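PDB 4DQN: putative branched-chain amino acid aminotransferase IlvE from Streptococcus mutans, which probably catalyses the pyridoxal-phosphate-dependent transfer of amino groups between leucine, isoleucine or valine and 2-oxoglutarate. Local coordinates for residues A[167-172]-A[309-314]; A[226-231]-A[284-289]; A[46-51]-A[136-141]; A[26-31]-A[147-152]. All blocks are in the same frame, centred on the assembly; numbering follows the deposited sequence.

Contact 1: residues A[167-172]-A[309-314]; sequences PTNFLI and YSETEV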
loop_
_atom_site.group_PDB
_atom_site.type_symbol
_atom_site.label_atom_id
_atom_site.label_comp_id
_atom_site.label_asym_id
_atom_site.label_seq_id
_atom_site.Cartn_x
_atom_site.Cartn_y
_atom_site.Cartn_z
ATOM N N PRO A 167 9.903 -20.815 -21.636
ATOM C CA PRO A 167 8.891 -19.765 -21.799
ATOM C C PRO A 167 7.671 -20.052 -20.948
ATOM O O PRO A 167 7.376 -21.223 -20.692
ATOM C CB PRO A 167 8.509 -19.861 -23.288
ATOM C CG PRO A 167 9.480 -20.832 -23.911
ATOM C CD PRO A 167 9.940 -21.724 -22.792
ATOM N N THR A 168 6.986 -19.004 -20.494
ATOM C CA THR A 168 5.675 -19.162 -19.866
ATOM C C THR A 168 4.735 -18.115 -20.442
ATOM O O THR A 168 5.179 -17.163 -21.095
ATOM C CB THR A 168 5.715 -19.021 -18.319
ATOM O OG1 THR A 168 6.098 -17.687 -17.960
ATOM C CG2 THR A 168 6.676 -20.027 -17.692
ATOM N N ASN A 169 3.443 -18.283 -20.188
ATOM C CA ASN A 169 2.436 -17.417 -20.784
ATOM C C ASN A 169 1.898 -16.406 -19.783
ATOM O O ASN A 169 1.809 -16.694 -18.584
ATOM C CB ASN A 169 1.285 -18.260 -21.362
ATOM C CG ASN A 169 1.763 -19.282 -22.384
ATOM O OD1 ASN A 169 2.563 -18.968 -23.268
ATOM N ND2 ASN A 169 1.283 -20.518 -22.258
ATOM N N PHE A 170 1.527 -15.228 -20.282
ATOM C CA PHE A 170 1.071 -14.138 -19.423
ATOM C C PHE A 170 -0.227 -13.566 -19.946
ATOM O O PHE A 170 -0.524 -13.698 -21.140
ATOM C CB PHE A 170 2.126 -13.038 -19.358
ATOM C CG PHE A 170 3.365 -13.454 -18.625
ATOM C CD1 PHE A 170 3.487 -13.222 -17.257
ATOM C CD2 PHE A 170 4.387 -14.110 -19.291
ATOM C CE1 PHE A 170 4.624 -13.617 -16.571
ATOM C CE2 PHE A 170 5.528 -14.508 -18.617
ATOM C CZ PHE A 170 5.650 -14.258 -17.254
ATOM N N LEU A 171 -0.981 -12.927 -19.056
ATOM C CA LEU A 171 -2.320 -12.417 -19.374
ATOM C C LEU A 171 -2.398 -10.891 -19.236
ATOM O O LEU A 171 -2.033 -10.336 -18.199
ATOM C CB LEU A 171 -3.358 -13.064 -18.440
ATOM C CG LEU A 171 -4.773 -12.464 -18.440
ATOM C CD1 LEU A 171 -5.465 -12.766 -19.763
ATOM C CD2 LEU A 171 -5.608 -12.973 -17.263
ATOM N N ILE A 172 -2.863 -10.206 -20.277
ATOM C CA ILE A 172 -3.226 -8.790 -20.127
ATOM C C ILE A 172 -4.689 -8.683 -19.700
ATOM O O ILE A 172 -5.577 -9.094 -20.446
ATOM C CB ILE A 172 -3.017 -8.014 -21.431
ATOM C CG1 ILE A 172 -1.543 -8.077 -21.841
ATOM C CG2 ILE A 172 -3.462 -6.568 -21.258
ATOM C CD1 ILE A 172 -1.244 -7.449 -23.193
ATOM N N TYR A 309 7.944 -15.848 -30.190
ATOM C CA TYR A 309 8.978 -16.710 -30.737
ATOM C C TYR A 309 8.517 -18.155 -30.743
ATOM O O TYR A 309 8.437 -18.789 -31.796
ATOM C CB TYR A 309 10.272 -16.566 -29.927
ATOM C CG TYR A 309 11.407 -17.374 -30.509
ATOM C CD1 TYR A 309 11.749 -18.604 -29.973
ATOM C CD2 TYR A 309 12.103 -16.922 -31.615
ATOM C CE1 TYR A 309 12.767 -19.354 -30.506
ATOM C CE2 TYR A 309 13.133 -17.666 -32.161
ATOM C CZ TYR A 309 13.451 -18.883 -31.598
ATOM O OH TYR A 309 14.472 -19.640 -32.115
ATOM N N SER A 310 8.202 -18.668 -29.558
ATOM C CA SER A 310 7.742 -20.041 -29.408
ATOM C C SER A 310 7.103 -20.234 -28.044
ATOM O O SER A 310 7.421 -19.511 -27.096
ATOM C CB SER A 310 8.909 -21.016 -29.557
ATOM O OG SER A 310 8.493 -22.317 -29.190
ATOM N N GLU A 311 6.213 -21.214 -27.936
ATOM C CA GLU A 311 5.585 -21.504 -26.656
ATOM C C GLU A 311 6.446 -22.441 -25.837
ATOM O O GLU A 311 6.253 -22.574 -24.627
ATOM C CB GLU A 311 4.209 -22.137 -26.856
ATOM C CG GLU A 311 3.139 -21.162 -27.279
ATOM C CD GLU A 311 1.794 -21.830 -27.438
ATOM O OE1 GLU A 311 1.201 -22.220 -26.411
ATOM O OE2 GLU A 311 1.340 -21.967 -28.593
ATOM N N THR A 312 7.398 -23.091 -26.499
ATOM C CA THR A 312 8.205 -24.111 -25.837
ATOM C C THR A 312 9.706 -23.815 -25.833
ATOM O O THR A 312 10.420 -24.201 -24.906
ATOM C CB THR A 312 7.964 -25.497 -26.462
ATOM O OG1 THR A 312 8.830 -26.451 -25.837
ATOM C CG2 THR A 312 8.245 -25.469 -27.954
ATOM N N GLU A 313 10.181 -23.130 -26.863
ATOM C CA GLU A 313 11.598 -22.813 -26.963
ATOM C C GLU A 313 11.862 -21.332 -26.727
ATOM O O GLU A 313 10.962 -20.504 -26.842
ATOM C CB GLU A 313 12.148 -23.275 -28.313
ATOM C CG GLU A 313 12.453 -24.769 -28.326
ATOM C CD GLU A 313 12.184 -25.416 -29.667
ATOM O OE1 GLU A 313 11.514 -24.781 -30.511
ATOM O OE2 GLU A 313 12.639 -26.566 -29.872
ATOM N N VAL A 314 13.094 -21.000 -26.373
ATOM C CA VAL A 314 13.427 -19.612 -26.108
ATOM C C VAL A 314 14.365 -19.061 -27.173
ATOM O O VAL A 314 15.260 -19.763 -27.658
ATOM C CB VAL A 314 13.937 -19.415 -24.654
ATOM C CG1 VAL A 314 14.220 -20.751 -24.010
ATOM C CG2 VAL A 314 15.131 -18.483 -24.587
#

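Contact 2: residues A[226-231]-A[284-289]; sequences GSANFF and AGACGT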
loop_
_atom_site.group_PDB
_atom_site.type_symbol
_atom_site.label_atom_id
_atom_site.label_comp_id
_atom_site.label_asym_id
_atom_site.label_seq_id
_atom_site.Cartn_x
_atom_site.Cartn_y
_atom_site.Cartn_z
ATOM N N GLY A 226 3.828 -8.409 -14.003
ATOM C CA GLY A 226 3.786 -8.578 -12.564
ATOM C C GLY A 226 4.635 -7.485 -11.958
ATOM O O GLY A 226 4.404 -6.298 -12.222
ATOM N N SER A 227 5.640 -7.877 -11.176
ATOM C CA SER A 227 6.542 -6.903 -10.567
ATOM C C SER A 227 7.833 -6.739 -11.374
ATOM O O SER A 227 8.721 -5.973 -10.978
ATOM C CB SER A 227 6.868 -7.302 -9.124
ATOM O OG SER A 227 7.630 -8.497 -9.084
ATOM N N ALA A 228 7.923 -7.448 -12.504
ATOM C CA ALA A 228 9.114 -7.421 -13.369
ATOM C C ALA A 228 8.912 -6.535 -14.598
ATOM O O ALA A 228 7.773 -6.243 -14.973
ATOM C CB ALA A 228 9.482 -8.838 -13.803
ATOM N N ASN A 229 10.010 -6.117 -15.226
ATOM C CA ASN A 229 9.936 -5.269 -16.428
ATOM C C ASN A 229 9.743 -6.105 -17.693
ATOM O O ASN A 229 10.153 -7.259 -17.731
ATOM C CB ASN A 229 11.203 -4.422 -16.583
ATOM C CG ASN A 229 11.257 -3.245 -15.617
ATOM O OD1 ASN A 229 12.269 -2.556 -15.523
ATOM N ND2 ASN A 229 10.178 -3.022 -14.886
ATOM N N PHE A 230 9.112 -5.521 -18.712
ATOM C CA PHE A 230 8.949 -6.153 -20.019
ATOM C C PHE A 230 10.097 -5.687 -20.915
ATOM O O PHE A 230 10.570 -4.548 -20.789
ATOM C CB PHE A 230 7.599 -5.742 -20.643
ATOM C CG PHE A 230 7.365 -6.281 -22.049
ATOM C CD1 PHE A 230 7.792 -5.568 -23.177
ATOM C CD2 PHE A 230 6.710 -7.491 -22.240
ATOM C CE1 PHE A 230 7.574 -6.066 -24.466
ATOM C CE2 PHE A 230 6.485 -7.996 -23.525
ATOM C CZ PHE A 230 6.910 -7.283 -24.637
ATOM N N PHE A 231 10.561 -6.566 -21.799
ATOM C CA PHE A 231 11.474 -6.157 -22.867
ATOM C C PHE A 231 11.103 -6.906 -24.142
ATOM O O PHE A 231 10.644 -8.046 -24.094
ATOM C CB PHE A 231 12.965 -6.365 -22.500
ATOM C CG PHE A 231 13.405 -7.817 -22.476
ATOM C CD1 PHE A 231 13.368 -8.549 -21.292
ATOM C CD2 PHE A 231 13.855 -8.446 -23.633
ATOM C CE1 PHE A 231 13.766 -9.881 -21.264
ATOM C CE2 PHE A 231 14.243 -9.780 -23.616
ATOM C CZ PHE A 231 14.202 -10.498 -22.431
ATOM N N ALA A 284 10.340 -11.798 -26.683
ATOM C CA ALA A 284 9.944 -10.967 -25.550
ATOM C C ALA A 284 10.189 -11.699 -24.245
ATOM O O ALA A 284 10.155 -12.927 -24.204
ATOM C CB ALA A 284 8.472 -10.580 -25.657
ATOM N N GLY A 285 10.415 -10.944 -23.173
ATOM C CA GLY A 285 10.540 -11.545 -21.861
ATOM C C GLY A 285 10.277 -10.579 -20.725
ATOM O O GLY A 285 9.998 -9.394 -20.936
ATOM N N ALA A 286 10.362 -11.102 -19.510
ATOM C CA ALA A 286 10.283 -10.296 -18.305
ATOM C C ALA A 286 11.649 -10.344 -17.648
ATOM O O ALA A 286 12.341 -11.362 -17.726
ATOM C CB ALA A 286 9.219 -10.865 -17.362
ATOM N N CYS A 287 12.056 -9.260 -16.998
ATOM C CA CYS A 287 13.347 -9.268 -16.317
ATOM C C CYS A 287 13.251 -8.678 -14.915
ATOM O O CYS A 287 12.465 -7.763 -14.668
ATOM C CB CYS A 287 14.415 -8.557 -17.147
ATOM S SG CYS A 287 14.129 -6.795 -17.427
ATOM N N GLY A 288 14.032 -9.228 -13.992
ATOM C CA GLY A 288 14.038 -8.762 -12.614
ATOM C C GLY A 288 15.019 -9.588 -11.802
ATOM O O GLY A 288 15.528 -10.598 -12.294
ATOM N N THR A 289 15.286 -9.173 -10.566
ATOM C CA THR A 289 16.234 -9.877 -9.696
ATOM C C THR A 289 15.875 -11.344 -9.472
ATOM O O THR A 289 16.703 -12.247 -9.666
ATOM C CB THR A 289 16.344 -9.190 -8.333
ATOM O OG1 THR A 289 16.892 -7.873 -8.508
ATOM C CG2 THR A 289 17.236 -10.008 -7.397
#

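Contact 3: residues A[46-51]-A[136-141]; sequences HISESS and VGDVIG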
loop_
_atom_site.group_PDB
_atom_site.type_symbol
_atom_site.label_atom_id
_atom_site.label_comp_id
_atom_site.label_asym_id
_atom_site.label_seq_id
_atom_site.Cartn_x
_atom_site.Cartn_y
_atom_site.Cartn_z
ATOM N N HIS A 46 9.267 -6.345 16.483
ATOM C CA HIS A 46 8.412 -5.964 17.605
ATOM C C HIS A 46 8.055 -4.490 17.442
ATOM O O HIS A 46 8.864 -3.612 17.733
ATOM C CB HIS A 46 9.166 -6.212 18.917
ATOM C CG HIS A 46 9.771 -7.583 18.999
ATOM N ND1 HIS A 46 9.064 -8.679 19.441
ATOM C CD2 HIS A 46 11.001 -8.039 18.657
ATOM C CE1 HIS A 46 9.838 -9.752 19.392
ATOM N NE2 HIS A 46 11.017 -9.392 18.911
ATOM N N ILE A 47 6.858 -4.215 16.933
ATOM C CA ILE A 47 6.532 -2.859 16.514
ATOM C C ILE A 47 5.190 -2.439 17.078
ATOM O O ILE A 47 4.321 -3.276 17.352
ATOM C CB ILE A 47 6.531 -2.712 14.971
ATOM C CG1 ILE A 47 5.419 -3.546 14.335
ATOM C CG2 ILE A 47 7.887 -3.135 14.375
ATOM C CD1 ILE A 47 5.366 -3.423 12.798
ATOM N N SER A 48 5.027 -1.135 17.259
ATOM C CA SER A 48 3.784 -0.588 17.791
ATOM C C SER A 48 2.566 -1.010 16.976
ATOM O O SER A 48 2.611 -1.020 15.740
ATOM C CB SER A 48 3.869 0.936 17.797
ATOM O OG SER A 48 2.640 1.484 18.255
ATOM N N GLU A 49 1.476 -1.341 17.672
ATOM C CA GLU A 49 0.200 -1.630 17.037
ATOM C C GLU A 49 -0.232 -0.462 16.145
ATOM O O GLU A 49 -1.072 -0.613 15.252
ATOM C CB GLU A 49 -0.874 -1.886 18.113
ATOM C CG GLU A 49 -1.166 -0.663 18.996
ATOM C CD GLU A 49 -1.999 -1.010 20.203
ATOM O OE1 GLU A 49 -2.452 -2.170 20.282
ATOM O OE2 GLU A 49 -2.209 -0.132 21.074
ATOM N N SER A 50 0.341 0.711 16.396
ATOM C CA SER A 50 -0.022 1.907 15.653
ATOM C C SER A 50 1.026 2.306 14.616
ATOM O O SER A 50 1.042 3.466 14.176
ATOM C CB SER A 50 -0.214 3.065 16.628
ATOM O OG SER A 50 -0.944 4.082 15.986
ATOM N N SER A 51 1.885 1.362 14.218
ATOM C CA SER A 51 2.950 1.638 13.238
ATOM C C SER A 51 2.385 2.032 11.872
ATOM O O SER A 51 1.580 1.290 11.307
ATOM C CB SER A 51 3.835 0.395 13.034
ATOM O OG SER A 51 4.560 0.056 14.208
ATOM N N VAL A 136 7.527 2.947 11.869
ATOM C CA VAL A 136 7.039 2.342 13.111
ATOM C C VAL A 136 6.722 3.412 14.149
ATOM O O VAL A 136 6.519 4.578 13.794
ATOM C CB VAL A 136 8.014 1.270 13.653
ATOM C CG1 VAL A 136 8.116 0.129 12.642
ATOM C CG2 VAL A 136 9.423 1.853 13.931
ATOM N N GLY A 137 6.650 3.033 15.423
ATOM C CA GLY A 137 6.226 3.974 16.444
ATOM C C GLY A 137 4.735 4.265 16.360
ATOM O O GLY A 137 3.983 3.530 15.718
ATOM N N ASP A 138 4.292 5.341 17.003
ATOM C CA ASP A 138 2.855 5.571 17.189
ATOM C C ASP A 138 2.280 6.683 16.299
ATOM O O ASP A 138 2.624 7.850 16.464
ATOM C CB ASP A 138 2.580 5.925 18.652
ATOM C CG ASP A 138 3.163 4.914 19.613
ATOM O OD1 ASP A 138 3.373 3.753 19.201
ATOM O OD2 ASP A 138 3.403 5.274 20.788
ATOM N N VAL A 139 1.402 6.333 15.359
ATOM C CA VAL A 139 0.743 7.353 14.546
ATOM C C VAL A 139 -0.693 6.954 14.263
ATOM O O VAL A 139 -0.949 5.906 13.656
ATOM C CB VAL A 139 1.441 7.575 13.191
ATOM C CG1 VAL A 139 0.611 8.518 12.315
ATOM C CG2 VAL A 139 2.840 8.138 13.375
ATOM N N ILE A 140 -1.643 7.772 14.684
ATOM C CA ILE A 140 -3.032 7.467 14.334
ATOM C C ILE A 140 -3.644 8.325 13.196
ATOM O O ILE A 140 -4.267 7.780 12.295
ATOM C CB ILE A 140 -3.940 7.302 15.578
ATOM C CG1 ILE A 140 -3.864 5.846 16.059
ATOM C CG2 ILE A 140 -5.399 7.604 15.238
ATOM C CD1 ILE A 140 -4.417 4.829 15.035
ATOM N N GLY A 141 -3.477 9.638 13.193
ATOM C CA GLY A 141 -3.898 10.378 12.001
ATOM C C GLY A 141 -2.864 10.235 10.886
ATOM O O GLY A 141 -1.671 10.316 11.160
HETATM O O HOH W 1 7.466 0.658 17.164
#

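Contact 4: residues A[26-31]-A[147-152]; sequences ISYYKD and EYIFTI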
loop_
_atom_site.group_PDB
_atom_site.type_symbol
_atom_site.label_atom_id
_atom_site.label_comp_id
_atom_site.label_asym_id
_atom_site.label_seq_id
_atom_site.Cartn_x
_atom_site.Cartn_y
_atom_site.Cartn_z
ATOM N N ILE A 26 19.769 -5.140 11.483
ATOM C CA ILE A 26 18.681 -4.238 11.847
ATOM C C ILE A 26 19.247 -2.919 12.366
ATOM O O ILE A 26 20.247 -2.894 13.086
ATOM C CB ILE A 26 17.706 -4.876 12.886
ATOM C CG1 ILE A 26 16.428 -4.047 13.015
ATOM C CG2 ILE A 26 18.381 -5.035 14.258
ATOM C CD1 ILE A 26 15.283 -4.783 13.754
ATOM N N SER A 27 18.613 -1.819 11.974
ATOM C CA SER A 27 19.045 -0.487 12.366
ATOM C C SER A 27 17.784 0.314 12.621
ATOM O O SER A 27 16.794 0.164 11.893
ATOM C CB SER A 27 19.875 0.162 11.249
ATOM O OG SER A 27 20.321 1.467 11.615
ATOM N N TYR A 28 17.816 1.145 13.658
ATOM C CA TYR A 28 16.656 1.937 14.046
ATOM C C TYR A 28 16.913 3.411 13.783
ATOM O O TYR A 28 18.016 3.910 14.024
ATOM C CB TYR A 28 16.326 1.729 15.538
ATOM C CG TYR A 28 15.884 0.319 15.897
ATOM C CD1 TYR A 28 16.815 -0.694 16.102
ATOM C CD2 TYR A 28 14.538 0.011 16.049
ATOM C CE1 TYR A 28 16.413 -1.982 16.441
ATOM C CE2 TYR A 28 14.125 -1.281 16.397
ATOM C CZ TYR A 28 15.074 -2.262 16.584
ATOM O OH TYR A 28 14.684 -3.543 16.918
ATOM N N TYR A 29 15.896 4.109 13.277
ATOM C CA TYR A 29 15.976 5.552 13.094
ATOM C C TYR A 29 15.118 6.207 14.170
ATOM O O TYR A 29 13.927 5.921 14.293
ATOM C CB TYR A 29 15.473 5.918 11.699
ATOM C CG TYR A 29 15.554 7.376 11.299
ATOM C CD1 TYR A 29 14.559 8.277 11.664
ATOM C CD2 TYR A 29 16.590 7.834 10.498
ATOM C CE1 TYR A 29 14.620 9.608 11.269
ATOM C CE2 TYR A 29 16.660 9.167 10.090
ATOM C CZ TYR A 29 15.666 10.044 10.484
ATOM O OH TYR A 29 15.717 11.366 10.087
ATOM N N LYS A 30 15.747 7.062 14.969
ATOM C CA LYS A 30 15.070 7.837 16.004
ATOM C C LYS A 30 15.738 9.205 16.098
ATOM O O LYS A 30 16.939 9.325 15.854
ATOM C CB LYS A 30 15.170 7.138 17.371
ATOM C CG LYS A 30 14.731 5.675 17.372
ATOM C CD LYS A 30 14.837 5.026 18.750
ATOM C CE LYS A 30 14.757 3.501 18.625
ATOM N NZ LYS A 30 14.469 2.807 19.911
ATOM N N ASP A 31 14.956 10.225 16.442
ATOM C CA ASP A 31 15.483 11.572 16.664
ATOM C C ASP A 31 16.284 12.081 15.471
ATOM O O ASP A 31 17.345 12.677 15.638
ATOM C CB ASP A 31 16.342 11.604 17.933
ATOM C CG ASP A 31 15.570 11.178 19.164
ATOM O OD1 ASP A 31 14.437 11.679 19.355
ATOM O OD2 ASP A 31 16.086 10.339 19.937
ATOM N N GLU A 147 9.788 7.332 13.754
ATOM C CA GLU A 147 10.686 6.196 14.013
ATOM C C GLU A 147 10.647 5.218 12.840
ATOM O O GLU A 147 9.581 4.955 12.288
ATOM C CB GLU A 147 10.274 5.466 15.301
ATOM C CG GLU A 147 10.420 6.301 16.576
ATOM C CD GLU A 147 9.891 5.580 17.805
ATOM O OE1 GLU A 147 10.122 4.358 17.928
ATOM O OE2 GLU A 147 9.227 6.233 18.641
ATOM N N TYR A 148 11.801 4.682 12.444
ATOM C CA TYR A 148 11.839 3.734 11.333
ATOM C C TYR A 148 12.731 2.555 11.641
ATOM O O TYR A 148 13.671 2.659 12.443
ATOM C CB TYR A 148 12.325 4.429 10.050
ATOM C CG TYR A 148 11.361 5.497 9.594
ATOM C CD1 TYR A 148 11.394 6.769 10.152
ATOM C CD2 TYR A 148 10.393 5.218 8.628
ATOM C CE1 TYR A 148 10.490 7.748 9.762
ATOM C CE2 TYR A 148 9.479 6.189 8.220
ATOM C CZ TYR A 148 9.546 7.453 8.788
ATOM O OH TYR A 148 8.661 8.425 8.398
ATOM N N ILE A 149 12.436 1.426 11.004
ATOM C CA ILE A 149 13.346 0.280 11.032
ATOM C C ILE A 149 13.882 0.027 9.643
ATOM O O ILE A 149 13.119 0.043 8.685
ATOM C CB ILE A 149 12.629 -0.990 11.544
ATOM C CG1 ILE A 149 12.319 -0.840 13.037
ATOM C CG2 ILE A 149 13.506 -2.234 11.349
ATOM C CD1 ILE A 149 11.542 -2.010 13.628
ATOM N N PHE A 150 15.196 -0.191 9.530
ATOM C CA PHE A 150 15.785 -0.736 8.313
ATOM C C PHE A 150 16.389 -2.089 8.659
ATOM O O PHE A 150 17.253 -2.193 9.537
ATOM C CB PHE A 150 16.853 0.206 7.729
ATOM C CG PHE A 150 17.574 -0.360 6.515
ATOM C CD1 PHE A 150 16.876 -0.665 5.343
ATOM C CD2 PHE A 150 18.946 -0.577 6.545
ATOM C CE1 PHE A 150 17.551 -1.193 4.215
ATOM C CE2 PHE A 150 19.632 -1.098 5.429
ATOM C CZ PHE A 150 18.933 -1.403 4.263
ATOM N N THR A 151 15.912 -3.135 7.993
ATOM C CA THR A 151 16.427 -4.472 8.243
ATOM C C THR A 151 16.748 -5.190 6.935
ATOM O O THR A 151 16.083 -4.976 5.923
ATOM C CB THR A 151 15.438 -5.298 9.118
ATOM O OG1 THR A 151 15.985 -6.595 9.383
ATOM C CG2 THR A 151 14.057 -5.444 8.443
ATOM N N ILE A 152 17.802 -6.004 6.940
ATOM C CA ILE A 152 18.044 -6.902 5.812
ATOM C C ILE A 152 18.133 -8.328 6.315
ATOM O O ILE A 152 19.018 -8.659 7.118
ATOM C CB ILE A 152 19.356 -6.589 5.059
ATOM C CG1 ILE A 152 19.437 -5.109 4.643
ATOM C CG2 ILE A 152 19.487 -7.491 3.828
ATOM C CD1 ILE A 152 20.710 -4.768 3.810
#

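Contact 1: residues A[167-172]-A[309-314]
P167 turns CB, CG and CD of its pyrrolidine ring to backbone carbonyls of the loop S310-V314. CD lies 3.3 Å from T312 O, CG sits 3.3 Å from E313 O, and CB is 3.8 Å from E311 O. The same E313 O also lies in the plane of the Y309 ring, off its edge. Farther along, the flat amide of N169 approaches the E311 carboxylate more loosely, with ND2 4.5 Å from OE1. The stronger hold on N169 is elsewhere, because its OD1 accepts from the backbone N of G298. This is a surface contact at the start of strand 168-172, in the mixed sheet of a class IV aminotransferase, where the strand runs parallel to both 211-214 and 292-301, while 309-314 is the loop that leads from strand 304-307 into helix 316-329. No hydrogen bond joins the two segments. S310 OG accepts from T312 N at 3.0 Å and from E313 N at 3.0 Å, an ST turn and an ST motif sharing one hydroxyl. With the chain turned in this way, the carbonyls of E311, T312 and E313 come up against the P167 ring. E311 also packs on F305, as N169 does.

Contact 2: residues A[226-231]-A[284-289]
F231 lays one face of its ring on the backbone of G285. G285 N stands 3.8 Å above the ring plane, over its centre, and G285 CA makes a CH-pi contact 4.1 Å from the centroid. With CG set between the backbone N and the carbonyl carbon (chi1 72°), the ring folds over the neighbouring strand, and glycine, having no side chain, lets it lie close. On the same face of the sheet C287 SG touches N229 CB at 3.9 Å. On the face of F230 and A286, F230 CZ rests 3.8 Å from A284 CB and A286 CB meets A228 CB. Strands 228-231 and 284-288 run antiparallel in the mixed sheet of the large domain. N229 and C287 form one hydrogen-bonded pair, with N229 N to C287 O at 3.0 Å and C287 N to N229 O at 2.9 Å; F231 and G285 form the other, and F230 with A286 is the non-hydrogen-bonded pair between them. Farther out, the N229 amide is held at both ends, OD1 by S250 N and ND2 by L248 O. C287 is covered by helix 251-262, F230 packs against I222 and V225, and the F231 ring meets that of F239 with planes about 10° apart.

Contact 3: residues A[46-51]-A[136-141]
Where S50 meets the chain after V136, S50 O is close to two other carbonyl oxygens, 3.3 Å from G137 O and 3.2 Å from V139 O, and no two of these acceptors can bond to each other. Relief comes from V139 N, which donates to S50 O at 3.1 Å from above the carbonyl plane, 37° out of it. In return S50 OG gives a weak bond of 3.0 Å to V139 O, and the same hydroxyl lies beside CG1 of I140. A second link, between side chains, is short: S48 OG, anti to its backbone N (chi1 177°), donates to D138 OD1 at 2.6 Å and meets that oxygen nearly along its C-O axis. S48 to S51 is a type I beta turn that carries the chain from strand 44-48 to helix 52-55. S48 O is gripped twice inside it, by S51 N and by S51 OG, the hydroxyl at 2.7 Å, in plane and on a lone pair. A water accepts from both S48 N and G137 N. At the apolar end, I47 CG2 and V136 CG1 touch at 3.7 Å, their side chains crossing at about a right angle. All this borders the dimer interface: H46 meets H46 of the second subunit, E49 forms a salt bridge to R24 of that chain, and both S50 and D138 pack on its Y18. A hydroxyl donating at such short range is consistent with a D138 carboxylate that is ionised, and the bond probably spreads its charge toward S48.

Contact 4: residues A[26-31]-A[147-152]
I26 opens the pairing by setting CG1 3.8 Å from I149 CG2, the two side chains crossing obliquely; CG1, anti to the backbone N (chi1 -168°), is the branch that touches I149. The strands are 24-30 and 147-157, antiparallel neighbours in the seven-stranded sheet of the small domain, and 33-40 lies beyond the first of them. S27 comes next and forms a hydrogen-bonded pair with F150: S27 N to F150 O is 2.8 Å, and F150 N to S27 O is 2.9 Å. The S27 hydroxyl looks elsewhere, bonded to D35 OD2 and to K102 NZ. Y28 returns to the face of I26 and I149, and its ring lies alongside the isoleucine, with CD2 3.8 Å from I149 CG1. Y29, on the face of S27 and F150, is hydrogen-bonded both ways with Y148, the N of Y29 reaching Y148 O at 2.8 Å in a nearly straight bond. Their side chains run side by side and point the same way, but the rings are turned: Y148 directs an edge toward the face of Y29 in an offset edge-to-face pair, planes at 79° and centroids 5.9 Å apart. W34 makes a second edge-to-face partner for Y29. Last comes K30, whose ammonium may feel a weak attraction from the E147 carboxylate without touching it: K30 NZ stands 5.0 Å from E147 OE1.

How the contacts relate
The four contacts fall into two groups. Contacts 3 and 4 touch in the small domain: V136 N lies 2.9 Å from E147 O, a probable hydrogen bond, and I47 CG2 packs 3.9 Å from I149 CD1. Contacts 1 and 2 share the mixed sheet of the large domain, their centres 13 Å apart without touching. Contact 1 lies across the chain's centre from contacts 3 and 4, its centre 45 Å from that of contact 3. The predicted cofactor lysine, K188, bare in this model, is approached from both groups: its side chain is about 8 Å from that of A228 in contact 2 and about 11 Å from that of F150 in contact 4.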